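3,4-dihydroxy-2-butanone 4-phosphate synthase (Candida albicans, PDB 1TKS) catalyses the conversion of D-ribulose 5-phosphate to formate and 3,4-dihydroxy-2-butanone 4-phosphate in riboflavin biosynthesis. Local coordinates at residues Glu40-Glu45 and Leu108-Leu113. Residues are numbered along the deposited sequence; the frame is centred on the assembly and turned at random.
Sequences ELITQE and LTTRSL
R111, on helix 103-114, reaches I42 by one hydrogen bond: NH1 donates to I42 O at 3.0 Å, nearly straight with an N-H...O angle of 164°. The oxygen lies at the edge of the guanidinium, 2° out of its plane, and NH1 lies in the carbonyl plane. A long, flexible arginine suits this place because its tip reaches a backbone carbonyl while its CG and CD methylenes lie alongside the oxygens of E40 and I42, CD 3.3 Å from I42 O and 3.6 Å from E40 O. A bend at chi3 (-57°) turns NE away from an extended course. L108 CA lies over one face of the R111 guanidinium, 3.5 Å above its plane and offset toward the rim, so the group lies against its own helix.

The apolar part is small. Buried I42 offers a methyl to the helix, crossing T110 at about a right angle, with CG2 of I42 3.6 Å from CG2 of T110. The hydroxyl of T110 bonds R106 O one turn back, which lets a polar residue be buried here beside V60 and I129.

T43 is the N-cap of helix 44-52, its short side chain bringing OG1 to K46 N in the first turn. The contact thus joins the loop after strand 34-38 to helix 103-114, through an arginine-to-carbonyl bond placed just before a threonine N-cap.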
loop_
_atom_site.group_PDB
_atom_site.type_symbol
_atom_site.label_atom_id
_atom_site.label_comp_id
_atom_site.label_asym_id
_atom_site.label_seq_id
_atom_site.Cartn_x
_atom_site.Cartn_y
_atom_site.Cartn_z
ATOM N N GLU B 40 8.858 -13.849 -9.088
ATOM C CA GLU B 40 8.576 -14.381 -10.417
ATOM C C GLU B 40 7.394 -15.336 -10.470
ATOM O O GLU B 40 6.906 -15.660 -11.552
ATOM C CB GLU B 40 9.816 -15.088 -10.972
ATOM C CG GLU B 40 10.284 -16.268 -10.137
ATOM C CD GLU B 40 11.677 -16.725 -10.521
ATOM O OE1 GLU B 40 11.811 -17.525 -11.470
ATOM O OE2 GLU B 40 12.637 -16.263 -9.879
ATOM N N LEU B 41 6.912 -15.768 -9.311
ATOM C CA LEU B 41 5.808 -16.719 -9.289
ATOM C C LEU B 41 4.474 -16.166 -8.817
ATOM O O LEU B 41 3.472 -16.878 -8.846
ATOM C CB LEU B 41 6.182 -17.922 -8.419
ATOM C CG LEU B 41 7.463 -18.675 -8.790
ATOM C CD1 LEU B 41 7.714 -19.783 -7.776
ATOM C CD2 LEU B 41 7.337 -19.244 -10.191
ATOM N N ILE B 42 4.447 -14.904 -8.392
ATOM C CA ILE B 42 3.197 -14.327 -7.905
ATOM C C ILE B 42 2.194 -14.039 -9.016
ATOM O O ILE B 42 2.449 -13.260 -9.932
ATOM C CB ILE B 42 3.446 -13.043 -7.060
ATOM C CG1 ILE B 42 2.170 -12.660 -6.310
ATOM C CG2 ILE B 42 3.909 -11.891 -7.944
ATOM C CD1 ILE B 42 2.394 -11.653 -5.189
ATOM N N THR B 43 1.046 -14.703 -8.918
ATOM C CA THR B 43 -0.031 -14.563 -9.891
ATOM C C THR B 43 -1.034 -13.522 -9.434
ATOM O O THR B 43 -0.939 -13.001 -8.324
ATOM C CB THR B 43 -0.802 -15.885 -10.052
ATOM O OG1 THR B 43 -1.341 -16.266 -8.779
ATOM C CG2 THR B 43 0.111 -16.986 -10.551
ATOM N N GLN B 44 -2.000 -13.235 -10.300
ATOM C CA GLN B 44 -3.051 -12.280 -9.983
ATOM C C GLN B 44 -3.773 -12.747 -8.724
ATOM O O GLN B 44 -3.985 -11.968 -7.801
ATOM C CB GLN B 44 -4.048 -12.188 -11.143
ATOM C CG GLN B 44 -5.089 -11.086 -10.996
ATOM C CD GLN B 44 -6.297 -11.483 -10.161
ATOM O OE1 GLN B 44 -7.169 -10.657 -9.893
ATOM N NE2 GLN B 44 -6.360 -12.747 -9.758
ATOM N N GLU B 45 -4.139 -14.025 -8.689
ATOM C CA GLU B 45 -4.845 -14.579 -7.541
ATOM C C GLU B 45 -4.007 -14.511 -6.270
ATOM O O GLU B 45 -4.522 -14.192 -5.198
ATOM C CB GLU B 45 -5.241 -16.039 -7.785
ATOM C CG GLU B 45 -6.213 -16.290 -8.932
ATOM C CD GLU B 45 -5.590 -16.098 -10.302
ATOM O OE1 GLU B 45 -4.347 -16.144 -10.415
ATOM O OE2 GLU B 45 -6.351 -15.917 -11.273
ATOM N N LEU B 108 1.887 -8.499 -12.198
ATOM C CA LEU B 108 2.658 -8.428 -13.438
ATOM C C LEU B 108 3.933 -7.626 -13.225
ATOM O O LEU B 108 5.005 -8.018 -13.682
ATOM C CB LEU B 108 1.823 -7.792 -14.561
ATOM C CG LEU B 108 2.482 -7.493 -15.916
ATOM C CD1 LEU B 108 3.132 -8.755 -16.477
ATOM C CD2 LEU B 108 1.432 -6.963 -16.896
ATOM N N THR B 109 3.821 -6.502 -12.528
ATOM C CA THR B 109 4.989 -5.676 -12.268
ATOM C C THR B 109 5.998 -6.443 -11.418
ATOM O O THR B 109 7.202 -6.398 -11.675
ATOM C CB THR B 109 4.593 -4.374 -11.552
ATOM O OG1 THR B 109 3.796 -3.577 -12.436
ATOM C CG2 THR B 109 5.828 -3.585 -11.138
ATOM N N THR B 110 5.504 -7.154 -10.409
ATOM C CA THR B 110 6.376 -7.922 -9.533
ATOM C C THR B 110 7.133 -9.009 -10.301
ATOM O O THR B 110 8.344 -9.166 -10.127
ATOM C CB THR B 110 5.570 -8.548 -8.378
ATOM O OG1 THR B 110 4.968 -7.498 -7.609
ATOM C CG2 THR B 110 6.472 -9.370 -7.474
ATOM N N ARG B 111 6.434 -9.749 -11.155
ATOM C CA ARG B 111 7.081 -10.803 -11.931
ATOM C C ARG B 111 8.100 -10.178 -12.884
ATOM O O ARG B 111 9.175 -10.738 -13.118
ATOM C CB ARG B 111 6.046 -11.607 -12.730
ATOM C CG ARG B 111 5.031 -12.382 -11.883
ATOM C CD ARG B 111 4.285 -13.424 -12.718
ATOM N NE ARG B 111 3.597 -12.829 -13.865
ATOM C CZ ARG B 111 2.405 -12.241 -13.809
ATOM N NH1 ARG B 111 1.744 -12.165 -12.658
ATOM N NH2 ARG B 111 1.877 -11.713 -14.906
ATOM N N SER B 112 7.758 -9.013 -13.422
ATOM C CA SER B 112 8.637 -8.316 -14.352
ATOM C C SER B 112 9.922 -7.847 -13.680
ATOM O O SER B 112 10.986 -7.831 -14.302
ATOM C CB SER B 112 7.897 -7.135 -14.980
ATOM O OG SER B 112 6.775 -7.590 -15.724
ATOM N N LEU B 113 9.842 -7.466 -12.411
ATOM C CA LEU B 113 11.053 -7.033 -11.726
ATOM C C LEU B 113 11.990 -8.220 -11.548
ATOM O O LEU B 113 13.207 -8.058 -11.493
ATOM C CB LEU B 113 10.711 -6.406 -10.370
ATOM C CG LEU B 113 10.012 -5.042 -10.464
ATOM C CD1 LEU B 113 9.326 -4.712 -9.150
ATOM C CD2 LEU B 113 11.027 -3.967 -10.836
#